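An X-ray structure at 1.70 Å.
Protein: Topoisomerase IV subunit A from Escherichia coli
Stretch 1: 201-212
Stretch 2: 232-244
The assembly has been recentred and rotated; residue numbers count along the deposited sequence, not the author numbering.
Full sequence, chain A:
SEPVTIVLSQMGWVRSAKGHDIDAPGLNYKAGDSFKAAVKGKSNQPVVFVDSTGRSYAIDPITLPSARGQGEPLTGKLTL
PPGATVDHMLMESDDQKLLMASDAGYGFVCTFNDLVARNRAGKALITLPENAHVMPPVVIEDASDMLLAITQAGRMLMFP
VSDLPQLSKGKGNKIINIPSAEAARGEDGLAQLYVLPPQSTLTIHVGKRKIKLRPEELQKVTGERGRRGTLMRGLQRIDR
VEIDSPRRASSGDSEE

Stretch 1, residues 201-212: TLTIHVGKRKIK
Stretch 2 232-244: MRGLQRIDRVEID

Strands 201-206 and 240-244 run antiparallel, their axes 173° apart and 4.7 Å at closest approach. Thr201, Thr203 and His205 form hydrogen-bonded pairs with Asp244, Glu242 and Arg240; Leu202 and Ile204 face Ile243 and Val241 in the non-hydrogen-bonded pairs. Phi/psi stays near -120/130 along the first strand. Thr203 N to Glu242 O and Glu242 N to Thr203 O are both 2.9 Å, whereas the last pair is lopsided: His205 N donates to Arg240 O at 2.8 Å, but Arg240 N reaches His205 O only weakly, at 3.4 Å, and Asp239 N binds the same oxygen at 3.0 Å.

Alternation sorts the side chains. On the polar face His205 (chi1 m, chi2 -121°) turns its ring edge to Glu242, whose m, t, -68° rotamer brings OE1 to 2.9 Å from His205 NE2. Arg240, t, t, m, lays CD over one face of the His205 ring, 4.1 Å from its centroid, a CH-pi contact. Thr203, chi1 m, places OG1 2.9 Å from a water that also lies 2.9 Å from Glu242 O and 2.8 Å from Asp244 OD2.

The other face is apolar. Leu202 (m, p) packs CG 3.9 Å from Ile243 CG1. Ile204 (m, t) directs CG2 to Leu235 CD1 at 3.5 Å and Ile238 CG2 at 3.7 Å; Leu235 (t, p) extends CD1 to Ile211 CD1 as well, at 4.0 Å. Branched aliphatics suit this face, filling space without needing polar partners.

Val206 to Arg209 is a type II' turn, with Gly207 at 54/-129, a positive phi that favours glycine. Asp239, chi1 p, swings OD2 to 2.9 Å from Gly207 N, and a second water bridges its OD1 to Gly207 O. Arg209 (t, t, 105°, 100°) presents a guanidinium face to Gly234 O, with Arg209 NE 3.7 Å from that oxygen.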

ATOM      1  N   THR A 201      -4.246  13.047 -14.596  1.00 23.95           N
ATOM      2  CA  THR A 201      -3.524  14.284 -14.307  1.00 24.13           C
ATOM      3  C   THR A 201      -3.156  14.235 -12.835  1.00 24.19           C
ATOM      4  O   THR A 201      -3.959  13.781 -12.032  1.00 23.87           O
ATOM      5  CB  THR A 201      -4.400  15.531 -14.579  1.00 24.35           C
ATOM      6  OG1 THR A 201      -4.709  15.593 -15.978  1.00 26.48           O
ATOM      7  CG2 THR A 201      -3.719  16.814 -14.143  1.00 25.99           C
ATOM      8  N   LEU A 202      -1.922  14.639 -12.524  1.00 23.37           N
ATOM      9  CA  LEU A 202      -1.416  14.760 -11.151  1.00 25.14           C
ATOM     10  C   LEU A 202      -1.094  16.215 -10.865  1.00 24.97           C
ATOM     11  O   LEU A 202      -0.397  16.882 -11.649  1.00 24.67           O
ATOM     12  CB  LEU A 202      -0.138  13.933 -10.958  1.00 26.32           C
ATOM     13  CG  LEU A 202      -0.367  12.476 -10.545  1.00 29.10           C
ATOM     14  CD1 LEU A 202      -0.618  11.599 -11.739  1.00 32.40           C
ATOM     15  CD2 LEU A 202       0.847  12.003  -9.805  1.00 30.54           C
ATOM     16  N   THR A 203      -1.572  16.703  -9.731  1.00 23.75           N
ATOM     17  CA  THR A 203      -1.200  18.024  -9.273  1.00 23.92           C
ATOM     18  C   THR A 203      -0.441  17.799  -7.979  1.00 24.06           C
ATOM     19  O   THR A 203      -0.956  17.166  -7.079  1.00 24.17           O
ATOM     20  CB  THR A 203      -2.433  18.898  -9.027  1.00 24.34           C
ATOM     21  OG1 THR A 203      -3.163  19.038 -10.262  1.00 26.16           O
ATOM     22  CG2 THR A 203      -2.041  20.261  -8.529  1.00 25.00           C
ATOM     23  N   ILE A 204       0.784  18.304  -7.917  1.00 23.95           N
ATOM     24  CA  ILE A 204       1.682  18.011  -6.797  1.00 23.77           C
ATOM     25  C   ILE A 204       2.073  19.324  -6.152  1.00 24.16           C
ATOM     26  O   ILE A 204       2.483  20.259  -6.854  1.00 24.74           O
ATOM     27  CB  ILE A 204       2.949  17.242  -7.300  1.00 23.89           C
ATOM     28  CG1 ILE A 204       2.557  15.943  -8.017  1.00 25.37           C
ATOM     29  CG2 ILE A 204       3.931  16.963  -6.161  1.00 25.23           C
ATOM     30  CD1 ILE A 204       3.725  15.178  -8.636  1.00 25.36           C
ATOM     31  N   HIS A 205       1.959  19.410  -4.819  1.00 22.75           N
ATOM     32  CA  HIS A 205       2.345  20.614  -4.112  1.00 23.30           C
ATOM     33  C   HIS A 205       3.481  20.342  -3.156  1.00 23.04           C
ATOM     34  O   HIS A 205       3.551  19.273  -2.565  1.00 21.59           O
ATOM     35  CB  HIS A 205       1.194  21.167  -3.292  1.00 24.01           C
ATOM     36  CG  HIS A 205      -0.083  21.309  -4.056  1.00 28.46           C
ATOM     37  ND1 HIS A 205      -0.715  22.519  -4.206  1.00 32.04           N
ATOM     38  CD2 HIS A 205      -0.850  20.399  -4.694  1.00 31.67           C
ATOM     39  CE1 HIS A 205      -1.822  22.352  -4.900  1.00 29.90           C
ATOM     40  NE2 HIS A 205      -1.938  21.071  -5.196  1.00 34.10           N
ATOM     41  N   VAL A 206       4.391  21.301  -3.059  1.00 22.25           N
ATOM     42  CA  VAL A 206       5.406  21.324  -2.031  1.00 23.66           C
ATOM     43  C   VAL A 206       5.288  22.725  -1.448  1.00 24.88           C
ATOM     44  O   VAL A 206       5.739  23.691  -2.080  1.00 24.72           O
ATOM     45  CB  VAL A 206       6.839  21.182  -2.626  1.00 23.72           C
ATOM     46  CG1 VAL A 206       7.887  21.318  -1.552  1.00 24.98           C
ATOM     47  CG2 VAL A 206       7.017  19.855  -3.415  1.00 25.52           C
ATOM     48  N   GLY A 207       4.706  22.834  -0.259  1.00 26.38           N
ATOM     49  CA  GLY A 207       4.374  24.155   0.304  1.00 28.41           C
ATOM     50  C   GLY A 207       3.534  24.943  -0.694  1.00 29.25           C
ATOM     51  O   GLY A 207       2.549  24.425  -1.239  1.00 29.95           O
ATOM     52  N   LYS A 208       3.956  26.172  -0.967  1.00 31.72           N
ATOM     53  CA  LYS A 208       3.226  27.068  -1.868  1.00 33.44           C
ATOM     54  C   LYS A 208       3.703  26.981  -3.329  1.00 33.56           C
ATOM     55  O   LYS A 208       3.431  27.889  -4.126  1.00 34.61           O
ATOM     56  CB  LYS A 208       3.295  28.527  -1.371  1.00 35.07           C
ATOM     57  CG  LYS A 208       2.805  28.773   0.071  1.00 36.78           C
ATOM     58  CD  LYS A 208       1.576  27.957   0.437  1.00 40.53           C
ATOM     59  CE  LYS A 208       1.037  28.349   1.809  1.00 42.68           C
ATOM     60  NZ  LYS A 208       0.281  27.212   2.446  1.00 47.06           N
ATOM     61  N   ARG A 209       4.410  25.900  -3.668  1.00 32.13           N
ATOM     62  CA  ARG A 209       4.833  25.611  -5.047  1.00 31.28           C
ATOM     63  C   ARG A 209       3.918  24.511  -5.549  1.00 30.33           C
ATOM     64  O   ARG A 209       3.593  23.606  -4.789  1.00 28.48           O
ATOM     65  CB  ARG A 209       6.277  25.108  -5.050  1.00 31.66           C
ATOM     66  CG  ARG A 209       6.824  24.725  -6.415  1.00 35.78           C
ATOM     67  CD  ARG A 209       8.066  23.840  -6.312  1.00 41.26           C
ATOM     68  NE  ARG A 209       7.766  22.444  -6.635  1.00 45.83           N
ATOM     69  CZ  ARG A 209       8.020  21.873  -7.811  1.00 47.72           C
ATOM     70  NH1 ARG A 209       8.608  22.559  -8.785  1.00 49.78           N
ATOM     71  NH2 ARG A 209       7.700  20.603  -8.013  1.00 49.43           N
ATOM     72  N   LYS A 210       3.512  24.593  -6.821  1.00 29.18           N
ATOM     73  CA  LYS A 210       2.531  23.691  -7.407  1.00 29.64           C
ATOM     74  C   LYS A 210       3.016  23.268  -8.787  1.00 28.83           C
ATOM     75  O   LYS A 210       3.498  24.107  -9.544  1.00 27.79           O
ATOM     76  CB  LYS A 210       1.200  24.460  -7.565  1.00 30.09           C
ATOM     77  CG  LYS A 210       0.006  23.602  -7.890  1.00 34.06           C
ATOM     78  CD  LYS A 210      -0.902  24.276  -8.897  1.00 39.58           C
ATOM     79  CE  LYS A 210      -1.848  25.310  -8.279  1.00 40.92           C
ATOM     80  NZ  LYS A 210      -3.255  24.782  -8.174  1.00 40.96           N
ATOM     81  N   ILE A 211       2.932  21.978  -9.120  1.00 27.71           N
ATOM     82  CA  ILE A 211       3.086  21.584 -10.523  1.00 27.96           C
ATOM     83  C   ILE A 211       1.929  20.714 -10.950  1.00 27.44           C
ATOM     84  O   ILE A 211       1.447  19.887 -10.182  1.00 26.71           O
ATOM     85  CB  ILE A 211       4.438  20.888 -10.895  1.00 28.43           C
ATOM     86  CG1 ILE A 211       4.675  19.622 -10.069  1.00 29.84           C
ATOM     87  CG2 ILE A 211       5.618  21.853 -10.761  1.00 30.17           C
ATOM     88  CD1 ILE A 211       5.548  18.571 -10.796  1.00 34.69           C
ATOM     89  N   LYS A 212       1.479  20.928 -12.178  1.00 27.38           N
ATOM     90  CA  LYS A 212       0.366  20.186 -12.734  1.00 28.10           C
ATOM     91  C   LYS A 212       0.908  19.366 -13.911  1.00 28.33           C
ATOM     92  O   LYS A 212       1.531  19.913 -14.836  1.00 28.55           O
ATOM     93  CB  LYS A 212      -0.754  21.139 -13.170  1.00 28.61           C
ATOM     94  CG  LYS A 212      -2.011  20.410 -13.644  1.00 29.69           C
ATOM     95  CD  LYS A 212      -3.185  21.350 -13.902  1.00 31.06           C
ATOM     96  CE  LYS A 212      -4.447  20.498 -13.988  1.00 36.03           C
ATOM     97  NZ  LYS A 212      -5.507  21.014 -14.918  1.00 40.67           N
ATOM     98  N   MET A 232      13.006  16.399 -11.300  1.00 27.38           N
ATOM     99  CA  MET A 232      12.228  17.640 -11.310  1.00 28.62           C
ATOM    100  C   MET A 232      12.754  18.512 -10.172  1.00 28.67           C
ATOM    101  O   MET A 232      12.633  18.134  -8.993  1.00 27.86           O
ATOM    102  CB  MET A 232      10.730  17.341 -11.137  1.00 30.05           C
ATOM    103  CG  MET A 232      10.222  16.211 -12.034  1.00 35.82           C
ATOM    104  SD  MET A 232       9.046  16.654 -13.320  1.00 49.18           S
ATOM    105  CE  MET A 232       9.538  18.325 -13.785  1.00 48.15           C
ATOM    106  N   ARG A 233      13.349  19.666 -10.509  1.00 27.84           N
ATOM    107  CA  ARG A 233      13.901  20.549  -9.480  1.00 28.28           C
ATOM    108  C   ARG A 233      12.839  20.943  -8.469  1.00 27.36           C
ATOM    109  O   ARG A 233      11.747  21.361  -8.839  1.00 27.77           O
ATOM    110  CB  ARG A 233      14.508  21.835 -10.058  1.00 28.49           C
ATOM    111  CG  ARG A 233      15.622  22.383  -9.148  1.00 33.01           C
ATOM    112  CD  ARG A 233      15.734  23.906  -9.124  1.00 38.73           C
ATOM    113  NE  ARG A 233      16.156  24.452 -10.408  1.00 43.04           N
ATOM    114  CZ  ARG A 233      16.332  25.750 -10.661  1.00 45.65           C
ATOM    115  NH1 ARG A 233      16.134  26.667  -9.715  1.00 46.91           N
ATOM    116  NH2 ARG A 233      16.715  26.132 -11.870  1.00 46.20           N
ATOM    117  N   GLY A 234      13.178  20.816  -7.191  1.00 27.09           N
ATOM    118  CA  GLY A 234      12.285  21.224  -6.122  1.00 27.01           C
ATOM    119  C   GLY A 234      11.202  20.225  -5.773  1.00 26.39           C
ATOM    120  O   GLY A 234      10.407  20.479  -4.869  1.00 26.94           O
ATOM    121  N   LEU A 235      11.166  19.077  -6.449  1.00 25.91           N
ATOM    122  CA  LEU A 235      10.137  18.063  -6.137  1.00 25.66           C
ATOM    123  C   LEU A 235      10.573  17.127  -4.996  1.00 25.76           C
ATOM    124  O   LEU A 235      10.757  15.923  -5.194  1.00 26.20           O
ATOM    125  CB  LEU A 235       9.740  17.265  -7.394  1.00 25.43           C
ATOM    126  CG  LEU A 235       8.413  16.497  -7.346  1.00 27.24           C
ATOM    127  CD1 LEU A 235       7.229  17.439  -7.365  1.00 29.29           C
ATOM    128  CD2 LEU A 235       8.350  15.538  -8.528  1.00 27.35           C
ATOM    129  N   GLN A 236      10.759  17.704  -3.815  1.00 25.09           N
ATOM    130  CA  GLN A 236      11.151  16.989  -2.615  1.00 24.74           C
ATOM    131  C   GLN A 236      10.226  17.432  -1.491  1.00 24.70           C
ATOM    132  O   GLN A 236       9.790  18.588  -1.488  1.00 24.28           O
ATOM    133  CB  GLN A 236      12.583  17.348  -2.234  1.00 25.25           C
ATOM    134  CG  GLN A 236      13.613  16.852  -3.209  1.00 26.50           C
ATOM    135  CD  GLN A 236      14.998  17.010  -2.654  1.00 33.33           C
ATOM    136  OE1 GLN A 236      15.518  16.119  -1.979  1.00 38.57           O
ATOM    137  NE2 GLN A 236      15.598  18.147  -2.908  1.00 34.06           N
ATOM    138  N   ARG A 237       9.939  16.516  -0.555  1.00 23.75           N
ATOM    139  CA  ARG A 237       9.033  16.753   0.578  1.00 24.26           C
ATOM    140  C   ARG A 237       7.661  17.157   0.060  1.00 22.81           C
ATOM    141  O   ARG A 237       7.084  18.157   0.465  1.00 21.57           O
ATOM    142  CB  ARG A 237       9.607  17.760   1.592  1.00 24.45           C
ATOM    143  CG  ARG A 237      10.995  17.337   2.130  1.00 27.96           C
ATOM    144  CD  ARG A 237      11.407  18.182   3.329  1.00 29.70           C
ATOM    145  NE  ARG A 237      11.399  19.617   3.043  1.00 38.22           N
ATOM    146  CZ  ARG A 237      12.079  20.526   3.742  1.00 42.18           C
ATOM    147  NH1 ARG A 237      12.854  20.159   4.760  1.00 44.30           N
ATOM    148  NH2 ARG A 237      12.002  21.809   3.411  1.00 44.58           N
ATOM    149  N   ILE A 238       7.176  16.383  -0.902  1.00 21.86           N
ATOM    150  CA  ILE A 238       5.809  16.591  -1.405  1.00 20.82           C
ATOM    151  C   ILE A 238       4.817  16.542  -0.243  1.00 21.55           C
ATOM    152  O   ILE A 238       4.878  15.622   0.590  1.00 22.11           O
ATOM    153  CB  ILE A 238       5.447  15.477  -2.381  1.00 21.06           C
ATOM    154  CG1 ILE A 238       6.295  15.588  -3.638  1.00 20.35           C
ATOM    155  CG2 ILE A 238       3.969  15.551  -2.773  1.00 19.98           C
ATOM    156  CD1 ILE A 238       6.177  14.325  -4.540  1.00 20.89           C
ATOM    157  N   ASP A 239       3.899  17.514  -0.177  1.00 20.86           N
ATOM    158  CA  ASP A 239       2.895  17.479   0.877  1.00 20.86           C
ATOM    159  C   ASP A 239       1.447  17.409   0.400  1.00 20.50           C
ATOM    160  O   ASP A 239       0.558  17.181   1.210  1.00 20.56           O
ATOM    161  CB  ASP A 239       3.109  18.595   1.895  1.00 22.54           C
ATOM    162  CG  ASP A 239       3.108  19.962   1.264  1.00 25.39           C
ATOM    163  OD1 ASP A 239       2.263  20.231   0.385  1.00 31.44           O
ATOM    164  OD2 ASP A 239       3.995  20.764   1.633  1.00 32.19           O
ATOM    165  N   ARG A 240       1.196  17.539  -0.899  1.00 19.77           N
ATOM    166  CA  ARG A 240      -0.168  17.303  -1.382  1.00 20.75           C
ATOM    167  C   ARG A 240      -0.103  16.740  -2.780  1.00 20.08           C
ATOM    168  O   ARG A 240       0.675  17.241  -3.588  1.00 19.44           O
ATOM    169  CB  ARG A 240      -0.983  18.623  -1.365  1.00 21.02           C
ATOM    170  CG  ARG A 240      -2.489  18.440  -1.650  1.00 24.73           C
ATOM    171  CD  ARG A 240      -3.254  19.796  -1.557  1.00 25.26           C
ATOM    172  NE  ARG A 240      -3.142  20.452  -0.237  1.00 32.24           N
ATOM    173  CZ  ARG A 240      -3.855  21.528   0.122  1.00 33.05           C
ATOM    174  NH1 ARG A 240      -4.723  22.074  -0.732  1.00 32.78           N
ATOM    175  NH2 ARG A 240      -3.692  22.077   1.322  1.00 35.47           N
ATOM    176  N   VAL A 241      -0.894  15.697  -3.058  1.00 19.70           N
ATOM    177  CA  VAL A 241      -1.002  15.162  -4.404  1.00 20.33           C
ATOM    178  C   VAL A 241      -2.482  14.968  -4.696  1.00 20.82           C
ATOM    179  O   VAL A 241      -3.205  14.408  -3.880  1.00 20.41           O
ATOM    180  CB  VAL A 241      -0.302  13.799  -4.560  1.00 21.43           C
ATOM    181  CG1 VAL A 241      -0.476  13.288  -5.984  1.00 23.15           C
ATOM    182  CG2 VAL A 241       1.193  13.886  -4.227  1.00 19.48           C
ATOM    183  N   GLU A 242      -2.926  15.432  -5.858  1.00 20.95           N
ATOM    184  CA  GLU A 242      -4.315  15.194  -6.280  1.00 21.84           C
ATOM    185  C   GLU A 242      -4.254  14.493  -7.613  1.00 22.03           C
ATOM    186  O   GLU A 242      -3.651  15.017  -8.539  1.00 22.71           O
ATOM    187  CB  GLU A 242      -5.057  16.526  -6.402  1.00 23.08           C
ATOM    188  CG  GLU A 242      -5.180  17.233  -5.062  1.00 26.52           C
ATOM    189  CD  GLU A 242      -5.256  18.731  -5.216  1.00 34.65           C
ATOM    190  OE1 GLU A 242      -4.246  19.361  -5.621  1.00 34.61           O
ATOM    191  OE2 GLU A 242      -6.344  19.271  -4.947  1.00 38.18           O
ATOM    192  N   ILE A 243      -4.858  13.309  -7.701  1.00 21.36           N
ATOM    193  CA  ILE A 243      -4.843  12.520  -8.928  1.00 22.34           C
ATOM    194  C   ILE A 243      -6.256  12.503  -9.490  1.00 23.83           C
ATOM    195  O   ILE A 243      -7.178  12.057  -8.827  1.00 23.51           O
ATOM    196  CB  ILE A 243      -4.379  11.072  -8.644  1.00 22.76           C
ATOM    197  CG1 ILE A 243      -2.993  11.098  -7.989  1.00 22.83           C
ATOM    198  CG2 ILE A 243      -4.357  10.251  -9.915  1.00 21.83           C
ATOM    199  CD1 ILE A 243      -2.545   9.765  -7.443  1.00 28.29           C
ATOM    200  N   ASP A 244      -6.407  13.006 -10.710  1.00 25.15           N
ATOM    201  CA  ASP A 244      -7.699  12.978 -11.403  1.00 29.07           C
ATOM    202  C   ASP A 244      -7.576  11.927 -12.499  1.00 30.15           C
ATOM    203  O   ASP A 244      -6.728  12.061 -13.370  1.00 29.25           O
ATOM    204  CB  ASP A 244      -8.011  14.379 -11.949  1.00 30.00           C
ATOM    205  CG  ASP A 244      -8.307  15.368 -10.834  1.00 34.03           C
ATOM    206  OD1 ASP A 244      -9.256  15.096 -10.065  1.00 37.66           O
ATOM    207  OD2 ASP A 244      -7.589  16.403 -10.687  1.00 40.08           O
TER
HETATM  208  O   HOH W   1      -4.830  16.732 -10.625  1.00 25.40           O
HETATM  209  O   HOH W   2       1.113  22.441   0.089  1.00 37.84           O